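Local coordinates for putative P450-like enzyme (Streptomyces himastatinicus ATCC 53653, PDB 5Z9I), which probably acts as a heme-dependent cytochrome P450 monooxygenase of bacterial secondary metabolism, a class of enzyme linked to N-dealkylation, at residues Q154-M159 with R233-G238; L133-I138 with N237-T242. The protein carries 1 engineered substitution. All coordinates share one frame; numbering follows the deposited sequence.

Contact 1 of 2, residues Q154-M159 with R233-G238. With HEM (protoporphyrin IX containing Fe), chain B.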
loop_
_atom_site.group_PDB
_atom_site.type_symbol
_atom_site.label_atom_id
_atom_site.label_comp_id
_atom_site.label_asym_id
_atom_site.label_seq_id
_atom_site.Cartn_x
_atom_site.Cartn_y
_atom_site.Cartn_z
ATOM N N GLN A 154 17.144 -0.031 3.224
ATOM C CA GLN A 154 17.603 -1.241 3.897
ATOM C C GLN A 154 16.514 -1.828 4.780
ATOM O O GLN A 154 16.325 -3.045 4.808
ATOM C CB GLN A 154 18.840 -0.951 4.743
ATOM C CG GLN A 154 19.966 -0.283 3.985
ATOM C CD GLN A 154 21.154 0.010 4.876
ATOM O OE1 GLN A 154 21.270 -0.548 5.978
ATOM N NE2 GLN A 154 22.051 0.882 4.409
ATOM N N TRP A 155 15.800 -0.955 5.495
ATOM C CA TRP A 155 14.747 -1.397 6.404
ATOM C C TRP A 155 13.661 -2.122 5.641
ATOM O O TRP A 155 13.328 -3.267 5.974
ATOM C CB TRP A 155 14.128 -0.221 7.165
ATOM C CG TRP A 155 14.924 0.312 8.294
ATOM C CD1 TRP A 155 16.065 -0.227 8.854
ATOM C CD2 TRP A 155 14.641 1.504 9.026
ATOM N NE1 TRP A 155 16.504 0.570 9.894
ATOM C CE2 TRP A 155 15.649 1.639 10.021
ATOM C CE3 TRP A 155 13.633 2.483 8.937
ATOM C CZ2 TRP A 155 15.677 2.715 10.915
ATOM C CZ3 TRP A 155 13.653 3.539 9.838
ATOM C CH2 TRP A 155 14.675 3.650 10.814
ATOM N N MET A 156 13.106 -1.447 4.626
ATOM C CA MET A 156 12.046 -2.023 3.783
ATOM C C MET A 156 12.499 -3.334 3.151
ATOM O O MET A 156 11.736 -4.300 3.135
ATOM C CB MET A 156 11.610 -1.035 2.684
ATOM C CG MET A 156 11.587 0.435 3.135
ATOM S SD MET A 156 10.267 1.047 4.240
ATOM C CE MET A 156 10.664 0.473 5.888
ATOM N N ASP A 157 13.731 -3.363 2.631
ATOM C CA ASP A 157 14.330 -4.591 2.082
ATOM C C ASP A 157 14.292 -5.745 3.073
ATOM O O ASP A 157 14.027 -6.894 2.700
ATOM C CB ASP A 157 15.783 -4.360 1.662
ATOM C CG ASP A 157 15.904 -3.567 0.379
ATOM O OD1 ASP A 157 14.860 -3.241 -0.227
ATOM O OD2 ASP A 157 17.054 -3.288 -0.025
ATOM N N LYS A 158 14.580 -5.428 4.330
ATOM C CA LYS A 158 14.553 -6.422 5.390
ATOM C C LYS A 158 13.137 -6.913 5.616
ATOM O O LYS A 158 12.906 -8.119 5.739
ATOM C CB LYS A 158 15.132 -5.849 6.679
ATOM C CG LYS A 158 16.647 -5.956 6.761
ATOM C CD LYS A 158 17.156 -5.323 8.037
ATOM C CE LYS A 158 18.645 -5.479 8.178
ATOM N NZ LYS A 158 19.102 -4.714 9.363
ATOM N N MET A 159 12.193 -5.974 5.654
ATOM C CA MET A 159 10.786 -6.305 5.857
ATOM C C MET A 159 10.212 -7.154 4.728
ATOM O O MET A 159 9.413 -8.058 4.969
ATOM C CB MET A 159 9.967 -5.035 5.998
ATOM C CG MET A 159 10.530 -4.056 6.990
ATOM S SD MET A 159 9.287 -2.817 7.358
ATOM C CE MET A 159 7.868 -3.887 7.569
ATOM N N ARG A 233 4.267 2.978 10.629
ATOM C CA ARG A 233 3.118 2.545 9.851
ATOM C C ARG A 233 3.013 3.325 8.508
ATOM O O ARG A 233 2.737 2.736 7.453
ATOM C CB ARG A 233 1.837 2.688 10.688
ATOM C CG ARG A 233 0.476 2.641 9.894
ATOM C CD ARG A 233 0.243 1.283 9.239
ATOM N NE ARG A 233 0.309 0.171 10.192
ATOM C CZ ARG A 233 0.698 -1.069 9.876
ATOM N NH1 ARG A 233 1.079 -1.354 8.623
ATOM N NH2 ARG A 233 0.738 -2.027 10.811
ATOM N N LEU A 234 3.262 4.632 8.557
ATOM C CA LEU A 234 3.222 5.480 7.360
ATOM C C LEU A 234 4.314 5.066 6.385
ATOM O O LEU A 234 4.090 4.951 5.199
ATOM C CB LEU A 234 3.388 6.942 7.733
ATOM C CG LEU A 234 2.234 7.515 8.555
ATOM C CD1 LEU A 234 2.646 8.856 9.097
ATOM C CD2 LEU A 234 0.973 7.628 7.710
ATOM N N LEU A 235 5.493 4.823 6.922
ATOM C CA LEU A 235 6.606 4.343 6.146
ATOM C C LEU A 235 6.267 3.030 5.426
ATOM O O LEU A 235 6.416 2.949 4.209
ATOM C CB LEU A 235 7.828 4.166 7.050
ATOM C CG LEU A 235 9.170 4.092 6.355
ATOM C CD1 LEU A 235 9.387 5.355 5.513
ATOM C CD2 LEU A 235 10.287 3.926 7.402
ATOM N N VAL A 236 5.775 2.020 6.150
ATOM C CA VAL A 236 5.519 0.731 5.506
ATOM C C VAL A 236 4.284 0.778 4.600
ATOM O O VAL A 236 4.189 0.033 3.630
ATOM C CB VAL A 236 5.376 -0.433 6.535
ATOM C CG1 VAL A 236 6.582 -0.489 7.449
ATOM C CG2 VAL A 236 4.142 -0.302 7.356
ATOM N N ASN A 237 3.335 1.641 4.912
ATOM C CA ASN A 237 2.144 1.725 4.083
ATOM C C ASN A 237 2.356 2.650 2.873
ATOM O O ASN A 237 1.621 2.602 1.901
ATOM C CB ASN A 237 0.952 2.236 4.891
ATOM C CG ASN A 237 0.247 1.143 5.643
ATOM O OD1 ASN A 237 0.840 0.134 5.994
ATOM N ND2 ASN A 237 -1.032 1.362 5.941
ATOM N N GLY A 238 3.354 3.508 2.965
ATOM C CA GLY A 238 3.501 4.555 1.984
ATOM C C GLY A 238 4.033 4.036 0.668
ATOM O O GLY A 238 3.295 3.912 -0.324
HETATM C CHA HEM B . -4.758 2.127 4.766
HETATM C CHB HEM B . -3.846 0.807 0.330
HETATM C CHC HEM B . -0.755 4.435 -0.088
HETATM C CHD HEM B . -1.155 5.189 4.544
HETATM C C1A HEM B . -4.815 1.516 3.566
HETATM C C2A HEM B . -5.674 0.478 3.294
HETATM C C3A HEM B . -5.398 0.100 2.057
HETATM C C4A HEM B . -4.380 0.889 1.582
HETATM C CMA HEM B . -6.045 -0.981 1.271
HETATM C CAA HEM B . -6.713 -0.087 4.231
HETATM C CBA HEM B . -6.318 -1.342 4.981
HETATM C CGA HEM B . -7.418 -1.930 5.816
HETATM O O1A HEM B . -7.173 -2.761 6.645
HETATM O O2A HEM B . -8.567 -1.614 5.686
HETATM C C1B HEM B . -2.915 1.715 -0.160
HETATM C C2B HEM B . -2.453 1.681 -1.460
HETATM C C3B HEM B . -1.591 2.686 -1.585
HETATM C C4B HEM B . -1.552 3.355 -0.324
HETATM C CMB HEM B . -2.843 0.691 -2.490
HETATM C CAB HEM B . -0.835 3.169 -2.726
HETATM C CBB HEM B . -1.029 2.799 -3.945
HETATM C C1C HEM B . -0.583 4.973 1.141
HETATM C C2C HEM B . 0.249 5.995 1.467
HETATM C C3C HEM B . 0.145 6.181 2.791
HETATM C C4C HEM B . -0.760 5.264 3.250
HETATM C CMC HEM B . 1.108 6.728 0.515
HETATM C CAC HEM B . 0.753 7.172 3.670
HETATM C CBC HEM B . 1.407 8.214 3.273
HETATM C C1D HEM B . -2.186 4.400 4.949
HETATM C C2D HEM B . -2.607 4.396 6.308
HETATM C C3D HEM B . -3.607 3.572 6.373
HETATM C C4D HEM B . -3.797 3.059 5.045
HETATM C CMD HEM B . -2.033 5.180 7.434
HETATM C CAD HEM B . -4.343 3.225 7.617
HETATM C CBD HEM B . -5.647 3.951 7.775
HETATM C CGD HEM B . -6.465 3.456 8.918
HETATM O O1D HEM B . -6.368 2.354 9.396
HETATM O O2D HEM B . -7.274 4.177 9.395
HETATM N NA HEM B . -4.021 1.746 2.516
HETATM N NB HEM B . -2.363 2.719 0.468
HETATM N NC HEM B . -1.185 4.543 2.227
HETATM N ND HEM B . -2.916 3.588 4.228
HETATM FE FE HEM B . -2.755 3.223 2.425
HETATM O O HOH W 1 -1.177 1.261 2.625
#
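Two thioethers, those of M156 and M159, do most of the reaching in this crossing, bridging segments whose axes come no nearer than 11.2 Å and cross at -70°. No hydrogen bond joins the segments; the contact is side-chain packing. M159 crosses V236 at about a right angle, SD and CE both resting on CG1, with SD at 3.6 Å. M156 folds instead of extending: two bends in its chain, at chi2 and chi3 (77°), swing its methyl toward L235, where CE touches CD2 at 3.8 Å and SD lies against CG. The same L235 CD2 meets the edge of the W155 indole, near the ring plane, 4.0 Å from CE3. W155 NE1, on the pyrrole side of the indole, is hydrogen-bonded to E188, and F152 lies beside the ring.

The opposite flank of 233-238 faces the heme. N237 O accepts a hydrogen bond from the water bound to the heme iron, while ND2 of N237 approaches HEM ND at 3.4 Å. The amide is steadied by R233, whose NH1 donates to N237 OD1 (3.0 Å, N-H...O 155°); the oxygen lies close to the guanidinium plane, although the donor is tilted from the carbonyl plane. D74 pairs with R233 NH2. An alanine in place of N237 would probably leave R233 NH1 without this acceptor and open a gap over the porphyrin, though D74 would still hold the guanidinium by NH2.

In P450 terms, helix 224-255 is the long I-helix, running over the distal side of the heme, and helix 149-164, by its place in the chain, probably corresponds to the F helix. Helix 173-202 packs on the same junction: L185 and M189 touch W155, L185 also meets M159, and M189 also meets L235.

Contact 2 of 2, residues L133-I138 with N237-T242; sequences LPLIMI and NGHLTT. With HEM (protoporphyrin IX containing Fe), chain B.
This is a buried, nearly antiparallel helix-helix contact beside the heme, between helix 132-142 and the central helix 224-255, the segment axes lying 7.9 Å apart at 160°. P134 and H239 sit closest, their CA atoms 4.6 Å apart. The proline ring crosses the histidine side chain at about a right angle, and its CG presses on H239 O at 3.3 Å. H239 CB in turn lies against the backbone of 134-135. With chi1 at 89°, CG of H239 stands between its own backbone N and carbonyl carbon, which lays the imidazole alongside L135. There CD1 of L135 sits over one ring face as a CH-pi contact, 4.2 Å from the centroid and 13° off the normal. ND1 is buried by the contact with no polar partner in the model.

The sequence NGHLTT fits the place of the I-helix (A/G)Gx(D/E)T motif of cytochromes P450, with N237 and L240 at its alanine/glycine and acidic positions. As in that motif, the helix is kinked: the backbone N atoms of L240 and T241 make no bond to the preceding turn. T242 OG1 donates to G238 O at 3.0 Å, and its CB packs on CB of P134. G238 lets I138 come close, since a CB here would stand tightly against CD1. That methyl ends at the heme vinyl, 3.4 Å from HEM CBC, while T241 OG1 touches the neighbouring pyrrole at HEM C3B (3.2 Å). Helix 350-367 also packs here, E356 on P134 and S357 on T242.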
loop_
_atom_site.group_PDB
_atom_site.type_symbol
_atom_site.label_atom_id
_atom_site.label_comp_id
_atom_site.label_asym_id
_atom_site.label_seq_id
_atom_site.Cartn_x
_atom_site.Cartn_y
_atom_site.Cartn_z
ATOM N N LEU A 133 11.039 6.901 -5.880
ATOM C CA LEU A 133 10.206 8.115 -5.870
ATOM C C LEU A 133 9.312 8.224 -4.607
ATOM O O LEU A 133 9.431 9.186 -3.876
ATOM C CB LEU A 133 9.354 8.205 -7.144
ATOM C CG LEU A 133 8.318 9.335 -7.171
ATOM C CD1 LEU A 133 9.006 10.687 -7.191
ATOM C CD2 LEU A 133 7.387 9.188 -8.375
ATOM N N PRO A 134 8.451 7.228 -4.325
ATOM C CA PRO A 134 7.638 7.355 -3.098
ATOM C C PRO A 134 8.418 7.197 -1.772
ATOM O O PRO A 134 7.980 7.720 -0.745
ATOM C CB PRO A 134 6.600 6.230 -3.251
ATOM C CG PRO A 134 7.280 5.215 -4.113
ATOM C CD PRO A 134 8.132 5.992 -5.066
ATOM N N LEU A 135 9.543 6.487 -1.781
ATOM C CA LEU A 135 10.379 6.439 -0.583
ATOM C C LEU A 135 10.904 7.848 -0.277
ATOM O O LEU A 135 10.832 8.312 0.849
ATOM C CB LEU A 135 11.539 5.461 -0.758
ATOM C CG LEU A 135 12.459 5.294 0.456
ATOM C CD1 LEU A 135 11.634 5.047 1.703
ATOM C CD2 LEU A 135 13.459 4.148 0.210
ATOM N N ILE A 136 11.434 8.525 -1.287
ATOM C CA ILE A 136 11.894 9.898 -1.115
ATOM C C ILE A 136 10.732 10.814 -0.682
ATOM O O ILE A 136 10.901 11.655 0.190
ATOM C CB ILE A 136 12.548 10.437 -2.427
ATOM C CG1 ILE A 136 13.825 9.648 -2.769
ATOM C CG2 ILE A 136 12.840 11.911 -2.331
ATOM C CD1 ILE A 136 14.431 9.988 -4.146
ATOM N N MET A 137 9.544 10.644 -1.257
ATOM C CA MET A 137 8.429 11.531 -0.886
ATOM C C MET A 137 7.956 11.300 0.556
ATOM O O MET A 137 7.701 12.256 1.267
ATOM C CB MET A 137 7.248 11.370 -1.844
ATOM C CG MET A 137 6.647 12.700 -2.281
ATOM S SD MET A 137 7.734 13.531 -3.453
ATOM C CE MET A 137 8.206 12.079 -4.307
ATOM N N ILE A 138 7.840 10.042 0.995
ATOM C CA ILE A 138 7.348 9.802 2.351
ATOM C C ILE A 138 8.426 10.244 3.351
ATOM O O ILE A 138 8.106 10.762 4.413
ATOM C CB ILE A 138 6.942 8.333 2.579
ATOM C CG1 ILE A 138 6.175 8.187 3.894
ATOM C CG2 ILE A 138 8.161 7.417 2.573
ATOM C CD1 ILE A 138 4.746 8.693 3.813
ATOM N N ASN A 237 3.335 1.641 4.912
ATOM C CA ASN A 237 2.144 1.725 4.083
ATOM C C ASN A 237 2.356 2.650 2.873
ATOM O O ASN A 237 1.621 2.602 1.901
ATOM C CB ASN A 237 0.952 2.236 4.891
ATOM C CG ASN A 237 0.247 1.143 5.643
ATOM O OD1 ASN A 237 0.840 0.134 5.994
ATOM N ND2 ASN A 237 -1.032 1.362 5.941
ATOM N N GLY A 238 3.354 3.508 2.965
ATOM C CA GLY A 238 3.501 4.555 1.984
ATOM C C GLY A 238 4.033 4.036 0.668
ATOM O O GLY A 238 3.295 3.912 -0.324
ATOM N N HIS A 239 5.309 3.685 0.665
ATOM C CA HIS A 239 6.055 3.787 -0.580
ATOM C C HIS A 239 5.938 2.529 -1.458
ATOM O O HIS A 239 5.698 2.669 -2.638
ATOM C CB HIS A 239 7.524 4.174 -0.284
ATOM C CG HIS A 239 8.435 3.018 -0.048
ATOM N ND1 HIS A 239 9.231 2.479 -1.039
ATOM C CD2 HIS A 239 8.691 2.304 1.073
ATOM C CE1 HIS A 239 9.923 1.471 -0.543
ATOM N NE2 HIS A 239 9.608 1.341 0.735
ATOM N N LEU A 240 6.009 1.328 -0.891
ATOM C CA LEU A 240 5.998 0.105 -1.714
ATOM C C LEU A 240 4.698 -0.103 -2.532
ATOM O O LEU A 240 4.738 -0.537 -3.678
ATOM C CB LEU A 240 6.234 -1.116 -0.835
ATOM C CG LEU A 240 6.390 -2.414 -1.599
ATOM C CD1 LEU A 240 7.594 -2.318 -2.515
ATOM C CD2 LEU A 240 6.565 -3.536 -0.604
ATOM N N THR A 241 3.551 0.208 -1.944
ATOM C CA THR A 241 2.285 0.134 -2.681
ATOM C C THR A 241 2.217 1.189 -3.802
ATOM O O THR A 241 1.695 0.923 -4.880
ATOM C CB THR A 241 1.103 0.337 -1.752
ATOM O OG1 THR A 241 1.356 1.515 -0.978
ATOM C CG2 THR A 241 0.956 -0.856 -0.823
ATOM N N THR A 242 2.774 2.368 -3.541
ATOM C CA THR A 242 2.796 3.452 -4.530
ATOM C C THR A 242 3.765 3.069 -5.659
ATOM O O THR A 242 3.468 3.296 -6.826
ATOM C CB THR A 242 3.202 4.806 -3.898
ATOM O OG1 THR A 242 2.267 5.157 -2.872
ATOM C CG2 THR A 242 3.191 5.907 -4.934
HETATM C CHA HEM B . -4.758 2.127 4.766
HETATM C CHB HEM B . -3.846 0.807 0.330
HETATM C CHC HEM B . -0.755 4.435 -0.088
HETATM C CHD HEM B . -1.155 5.189 4.544
HETATM C C1A HEM B . -4.815 1.516 3.566
HETATM C C2A HEM B . -5.674 0.478 3.294
HETATM C C3A HEM B . -5.398 0.100 2.057
HETATM C C4A HEM B . -4.380 0.889 1.582
HETATM C CMA HEM B . -6.045 -0.981 1.271
HETATM C CAA HEM B . -6.713 -0.087 4.231
HETATM C CBA HEM B . -6.318 -1.342 4.981
HETATM C CGA HEM B . -7.418 -1.930 5.816
HETATM O O1A HEM B . -7.173 -2.761 6.645
HETATM O O2A HEM B . -8.567 -1.614 5.686
HETATM C C1B HEM B . -2.915 1.715 -0.160
HETATM C C2B HEM B . -2.453 1.681 -1.460
HETATM C C3B HEM B . -1.591 2.686 -1.585
HETATM C C4B HEM B . -1.552 3.355 -0.324
HETATM C CMB HEM B . -2.843 0.691 -2.490
HETATM C CAB HEM B . -0.835 3.169 -2.726
HETATM C CBB HEM B . -1.029 2.799 -3.945
HETATM C C1C HEM B . -0.583 4.973 1.141
HETATM C C2C HEM B . 0.249 5.995 1.467
HETATM C C3C HEM B . 0.145 6.181 2.791
HETATM C C4C HEM B . -0.760 5.264 3.250
HETATM C CMC HEM B . 1.108 6.728 0.515
HETATM C CAC HEM B . 0.753 7.172 3.670
HETATM C CBC HEM B . 1.407 8.214 3.273
HETATM C C1D HEM B . -2.186 4.400 4.949
HETATM C C2D HEM B . -2.607 4.396 6.308
HETATM C C3D HEM B . -3.607 3.572 6.373
HETATM C C4D HEM B . -3.797 3.059 5.045
HETATM C CMD HEM B . -2.033 5.180 7.434
HETATM C CAD HEM B . -4.343 3.225 7.617
HETATM C CBD HEM B . -5.647 3.951 7.775
HETATM C CGD HEM B . -6.465 3.456 8.918
HETATM O O1D HEM B . -6.368 2.354 9.396
HETATM O O2D HEM B . -7.274 4.177 9.395
HETATM N NA HEM B . -4.021 1.746 2.516
HETATM N NB HEM B . -2.363 2.719 0.468
HETATM N NC HEM B . -1.185 4.543 2.227
HETATM N ND HEM B . -2.916 3.588 4.228
HETATM FE FE HEM B . -2.755 3.223 2.425
HETATM O O HOH W 1 -1.177 1.261 2.625
#

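In the fold
The two contacts lie about 9 Å apart, centre to centre, and use overlapping segments of helix 224-255, sharing N237 and G238. Along the chain, 133-138 comes first and 154-159 follows on the next helix; both then pack on the later helix 224-255. They join directly: M156 CG lies 3.2 Å from H239 NE2, and L235 CD1 meets I138 CG2 at 3.8 Å. Contact 1 is a steep, partly buried crossing, contact 2 a close antiparallel one in the interior. Together they pack two consecutive helices on the heme-lining helix of the P450 fold, beside the stretch whose N237 carbonyl receives the iron-bound water.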